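Local coordinates for beta-N-acetylglucosaminidase-like protein Glycoside hydrolase family 20 (Flavobacterium johnsoniae, PDB 6YHH) that probably hydrolyses terminal N-acetylglucosamine residues from chitin-derived oligosaccharides, as a chitobiase of glycoside hydrolase family 20, at residues 179-184 and 230-235. Numbering follows the deposited sequence.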
loop_
_atom_site.group_PDB
_atom_site.type_symbol
_atom_site.label_atom_id
_atom_site.label_comp_id
_atom_site.label_asym_id
_atom_site.label_seq_id
_atom_site.Cartn_x
_atom_site.Cartn_y
_atom_site.Cartn_z
ATOM N N HIS A 179 1.287 -14.568 15.127
ATOM C CA HIS A 179 2.255 -14.452 16.206
ATOM C C HIS A 179 3.072 -13.165 15.935
ATOM O O HIS A 179 3.719 -12.980 14.922
ATOM C CB HIS A 179 3.068 -15.736 16.271
ATOM C CG HIS A 179 4.328 -15.709 17.073
ATOM N ND1 HIS A 179 5.228 -16.751 16.979
ATOM C CD2 HIS A 179 4.876 -14.814 17.955
ATOM C CE1 HIS A 179 6.288 -16.485 17.715
ATOM N NE2 HIS A 179 6.098 -15.331 18.324
ATOM N N TRP A 180 3.039 -12.276 16.919
ATOM C CA TRP A 180 3.581 -10.903 16.723
ATOM C C TRP A 180 4.867 -10.771 17.563
ATOM O O TRP A 180 4.846 -10.718 18.811
ATOM C CB TRP A 180 2.509 -9.897 17.144
ATOM C CG TRP A 180 2.505 -8.533 16.484
ATOM C CD1 TRP A 180 3.358 -7.999 15.555
ATOM C CD2 TRP A 180 1.484 -7.534 16.707
ATOM N NE1 TRP A 180 2.932 -6.758 15.157
ATOM C CE2 TRP A 180 1.769 -6.442 15.846
ATOM C CE3 TRP A 180 0.358 -7.494 17.509
ATOM C CZ2 TRP A 180 0.959 -5.321 15.795
ATOM C CZ3 TRP A 180 -0.427 -6.352 17.497
ATOM C CH2 TRP A 180 -0.117 -5.296 16.622
ATOM N N HIS A 181 5.997 -10.766 16.870
ATOM C CA HIS A 181 7.324 -10.704 17.499
ATOM C C HIS A 181 7.662 -9.239 17.648
ATOM O O HIS A 181 8.101 -8.596 16.673
ATOM C CB HIS A 181 8.335 -11.527 16.641
ATOM C CG HIS A 181 9.729 -11.612 17.215
ATOM N ND1 HIS A 181 10.110 -12.647 18.034
ATOM C CD2 HIS A 181 10.818 -10.794 17.138
ATOM C CE1 HIS A 181 11.341 -12.451 18.448
ATOM N NE2 HIS A 181 11.811 -11.364 17.882
ATOM N N LEU A 182 7.350 -8.708 18.849
ATOM C CA LEU A 182 7.197 -7.311 19.093
ATOM C C LEU A 182 8.412 -6.614 19.736
ATOM O O LEU A 182 8.419 -5.388 19.887
ATOM C CB LEU A 182 5.961 -7.082 19.976
ATOM C CG LEU A 182 4.609 -7.259 19.324
ATOM C CD1 LEU A 182 3.544 -7.537 20.366
ATOM C CD2 LEU A 182 4.349 -5.977 18.612
ATOM N N VAL A 183 9.467 -7.395 19.961
ATOM C CA VAL A 183 10.679 -6.952 20.580
ATOM C C VAL A 183 11.843 -7.833 20.147
ATOM O O VAL A 183 11.683 -9.062 20.036
ATOM C CB VAL A 183 10.595 -7.044 22.145
ATOM C CG1 VAL A 183 11.865 -6.402 22.701
ATOM C CG2 VAL A 183 9.259 -6.421 22.665
ATOM N N ASP A 184 12.993 -7.215 19.852
ATOM C CA ASP A 184 14.205 -7.940 19.614
ATOM C C ASP A 184 15.343 -6.931 19.803
ATOM O O ASP A 184 15.130 -5.793 20.368
ATOM C CB ASP A 184 14.184 -8.610 18.222
ATOM C CG ASP A 184 14.978 -9.867 18.173
ATOM O OD1 ASP A 184 16.242 -9.761 18.264
ATOM O OD2 ASP A 184 14.412 -10.955 18.084
ATOM N N GLU A 230 4.635 -11.721 21.531
ATOM C CA GLU A 230 5.919 -12.200 22.042
ATOM C C GLU A 230 6.756 -11.074 22.526
ATOM O O GLU A 230 7.002 -10.091 21.801
ATOM C CB GLU A 230 6.708 -12.989 20.996
ATOM C CG GLU A 230 7.992 -13.623 21.526
ATOM C CD GLU A 230 8.923 -14.206 20.456
ATOM O OE1 GLU A 230 8.451 -14.413 19.282
ATOM O OE2 GLU A 230 10.102 -14.478 20.760
ATOM N N ILE A 231 7.176 -11.194 23.771
ATOM C CA ILE A 231 8.229 -10.387 24.350
ATOM C C ILE A 231 9.418 -11.307 24.644
ATOM O O ILE A 231 9.404 -12.085 25.606
ATOM C CB ILE A 231 7.783 -9.667 25.635
ATOM C CG1 ILE A 231 6.680 -8.666 25.309
ATOM C CG2 ILE A 231 8.959 -8.899 26.165
ATOM C CD1 ILE A 231 6.146 -7.974 26.587
ATOM N N ASP A 232 10.441 -11.283 23.779
ATOM C CA ASP A 232 11.483 -12.259 23.813
ATOM C C ASP A 232 12.540 -11.952 24.905
ATOM O O ASP A 232 13.231 -10.933 24.842
ATOM C CB ASP A 232 12.122 -12.279 22.394
ATOM C CG ASP A 232 13.146 -13.371 22.193
ATOM O OD1 ASP A 232 13.556 -14.007 23.158
ATOM O OD2 ASP A 232 13.566 -13.563 21.000
ATOM N N VAL A 233 12.643 -12.862 25.885
ATOM C CA VAL A 233 13.525 -12.733 27.037
ATOM C C VAL A 233 14.136 -14.074 27.357
ATOM O O VAL A 233 13.478 -15.134 27.087
ATOM C CB VAL A 233 12.743 -12.182 28.271
ATOM C CG1 VAL A 233 12.396 -10.738 28.061
ATOM C CG2 VAL A 233 11.508 -13.010 28.592
ATOM N N PRO A 234 15.380 -14.144 27.870
ATOM C CA PRO A 234 16.231 -13.045 28.268
ATOM C C PRO A 234 17.353 -12.681 27.305
ATOM O O PRO A 234 18.027 -11.661 27.513
ATOM C CB PRO A 234 16.849 -13.552 29.607
ATOM C CG PRO A 234 17.071 -15.014 29.279
ATOM C CD PRO A 234 15.865 -15.419 28.460
ATOM N N GLY A 235 17.493 -13.459 26.245
ATOM C CA GLY A 235 18.467 -13.166 25.192
ATOM C C GLY A 235 17.844 -12.090 24.277
ATOM O O GLY A 235 16.744 -11.558 24.563
HETATM O O HOH W 1 9.631 -10.622 20.877
#
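Glu230 OE1 is gripped by two histidines of the neighbouring strand, accepting from His179 NE2 at 2.7 Å and from His181 ND1, also at 2.7 Å. The donors reach the oxygen from opposite faces of the carboxylate: His179 comes on the anti side, somewhat out of plane, whereas His181 comes from well above it, its ring turned 80° against the carboxylate. With CG anti to the backbone N (chi1 -174°) and the chain extended beyond, Glu230 brings its carboxylate to the edges of the His179 and His181 rings; OE2 is hydrogen-bonded to Trp366 NE1. A relay of bonds runs through the rings. His179 ND1 is hydrogen-bonded to Glu447 OE1, and that ring stacks on His312; on the far side of the His181 ring, NE2 donates to Asp184 OD2 at 2.6 Å, nearly in the ring plane and onto the anti lone pair. Asp232 OD2 lies 4.0 Å from Asp184 OD2, like charges brought close without a bond, while Asp232 OD1 is held by Gly315 N. In the backbone, the strands pair in parallel: Glu230 N donates to Trp180 O at 2.9 Å and Leu182 N to Glu230 O at 3.3 Å. A water over the His181 ring donates to Val183 O at 2.7 Å, donates weakly to Glu230 O and accepts weakly from Asp232 N. An alanine at Glu230 would probably leave both imidazole N-H groups without their shared acceptor and the His181 ring freer to turn away from Asp184. The contact joins strand 177-184 of the catalytic TIM barrel to the end of strand 226-230 and the loop after it, the Asp184 side chain about 7 Å from that of Glu317, the predicted proton donor. Two buried imidazoles bridged by one carboxylate oxygen probably hold Asp184 in a fixed orientation beside a bound Tris molecule, itself probably from the crystallisation liquor.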